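Local coordinates for xanthomonas outer protein D (Xanthomonas euvesicatoria, PDB 2OIX) that is a type III secreted effector and clan CE cysteine protease that removes SUMO from its conjugates, present here as the inactive mutant of its catalytic fragment, at residues Thr14-Leu17 / Ala18-Leu21. The protein carries 1 engineered substitution. Residues are numbered along the deposited sequence; the frame is centred on the assembly and turned at random.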
loop_
_atom_site.group_PDB
_atom_site.type_symbol
_atom_site.label_atom_id
_atom_site.label_comp_id
_atom_site.label_asym_id
_atom_site.label_seq_id
_atom_site.Cartn_x
_atom_site.Cartn_y
_atom_site.Cartn_z
ATOM N N THR A 14 -2.799 -8.479 5.468
ATOM C CA THR A 14 -3.343 -8.358 4.106
ATOM C C THR A 14 -3.776 -9.699 3.495
ATOM O O THR A 14 -4.741 -9.740 2.715
ATOM C CB THR A 14 -2.445 -7.546 3.160
ATOM O OG1 THR A 14 -1.199 -8.218 2.983
ATOM C CG2 THR A 14 -2.230 -6.116 3.678
ATOM N N ASP A 15 -3.103 -10.791 3.886
ATOM C CA ASP A 15 -3.564 -12.155 3.590
ATOM C C ASP A 15 -4.964 -12.376 4.147
ATOM O O ASP A 15 -5.851 -12.828 3.419
ATOM C CB ASP A 15 -2.612 -13.218 4.167
ATOM C CG ASP A 15 -1.377 -13.442 3.297
ATOM O OD1 ASP A 15 -1.269 -12.815 2.227
ATOM O OD2 ASP A 15 -0.500 -14.259 3.674
ATOM N N ASP A 16 -5.162 -12.055 5.428
ATOM C CA ASP A 16 -6.458 -12.227 6.080
ATOM C C ASP A 16 -7.534 -11.334 5.451
ATOM O O ASP A 16 -8.658 -11.802 5.200
ATOM C CB ASP A 16 -6.338 -11.976 7.582
ATOM C CG ASP A 16 -7.667 -12.079 8.298
ATOM O OD1 ASP A 16 -8.225 -13.199 8.372
ATOM O OD2 ASP A 16 -8.159 -11.041 8.787
ATOM N N LEU A 17 -7.196 -10.064 5.199
ATOM C CA LEU A 17 -8.080 -9.143 4.473
ATOM C C LEU A 17 -8.557 -9.730 3.149
ATOM O O LEU A 17 -9.760 -9.746 2.871
ATOM C CB LEU A 17 -7.369 -7.806 4.157
ATOM C CG LEU A 17 -8.236 -6.738 3.475
ATOM C CD1 LEU A 17 -9.543 -6.417 4.264
ATOM C CD2 LEU A 17 -7.387 -5.501 3.285
ATOM N N ALA A 18 -7.603 -10.190 2.334
ATOM C CA ALA A 18 -7.899 -10.794 1.047
ATOM C C ALA A 18 -8.889 -11.967 1.176
ATOM O O ALA A 18 -9.769 -12.132 0.332
ATOM C CB ALA A 18 -6.599 -11.233 0.344
ATOM N N ARG A 19 -8.762 -12.753 2.246
ATOM C CA ARG A 19 -9.690 -13.851 2.510
ATOM C C ARG A 19 -11.071 -13.315 2.875
ATOM O O ARG A 19 -12.095 -13.861 2.428
ATOM C CB ARG A 19 -9.170 -14.739 3.634
ATOM C CG ARG A 19 -7.975 -15.587 3.231
ATOM C CD ARG A 19 -7.367 -16.297 4.446
ATOM N NE ARG A 19 -5.901 -16.366 4.343
ATOM C CZ ARG A 19 -5.057 -16.122 5.350
ATOM N NH1 ARG A 19 -5.514 -15.767 6.554
ATOM N NH2 ARG A 19 -3.746 -16.221 5.150
ATOM N N ARG A 20 -11.096 -12.252 3.687
ATOM C CA ARG A 20 -12.351 -11.642 4.081
ATOM C C ARG A 20 -13.104 -11.064 2.880
ATOM O O ARG A 20 -14.318 -11.175 2.819
ATOM C CB ARG A 20 -12.168 -10.633 5.221
ATOM C CG ARG A 20 -11.751 -11.288 6.544
ATOM C CD ARG A 20 -11.704 -10.285 7.682
ATOM N NE ARG A 20 -10.522 -9.422 7.643
ATOM C CZ ARG A 20 -10.526 -8.102 7.447
ATOM N NH1 ARG A 20 -11.668 -7.429 7.256
ATOM N NH2 ARG A 20 -9.366 -7.452 7.421
ATOM N N LEU A 21 -12.374 -10.518 1.909
ATOM C CA LEU A 21 -12.967 -9.881 0.725
ATOM C C LEU A 21 -13.316 -10.838 -0.423
ATOM O O LEU A 21 -13.890 -10.420 -1.430
ATOM C CB LEU A 21 -12.024 -8.781 0.182
ATOM C CG LEU A 21 -11.572 -7.689 1.153
ATOM C CD1 LEU A 21 -10.824 -6.600 0.404
ATOM C CD2 LEU A 21 -12.758 -7.095 1.972
HETATM O O HOH W 1 -7.080 -8.716 8.282
#
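An i to i+4 salt bridge between Asp16 and Arg20 marks the C-terminal turns of helix 7-20, in the Ulp1-type catalytic domain. Asp16 OD2 accepts from Arg20 NE at 3.1 Å, with a fairly straight N-H...O angle of 156°. The acceptor lies near the guanidinium plane, whereas NE reaches OD2 from well above the carboxylate plane. The carboxylate of Asp16 swings along the helix toward Arg20 because CG stands opposite the backbone N (chi1 177°), and the chain of Arg20 bends at chi3 to present NE. A water closes the bridge into a ring: it donates to Asp16 OD2 at 2.6 Å and accepts from Arg20 NH2 at 2.8 Å, which, with the NE bond, helps hold the guanidinium in its rotation. NH2 also forms a salt bridge with Glu145 of helix 136-153, so Arg20 ties the two helices together. Over one guanidinium face lies Leu17 CD1, 3.3 Å from Arg20 NH2. Leu17 and Leu21 lie on the buried side, packing on helix 136-153 and on strand 30-32 at the edge of the sheet. Along the backbone, the amides of Ala18, Arg19, Arg20 and Leu21 bond to the carbonyls of Thr14, Asp15, Asp16 and Leu17 in turn. Arg19, on the exposed side, folds back over its own helix with one guanidinium face above Asp15 O; its NH2 stays 4.1 Å from Asp15 OD2, too far for a salt bridge, while Asp15 OD1 pairs with Arg11 one turn earlier. Between the two leucines, Leu17 CD1 meets Leu21 CG at 3.9 Å.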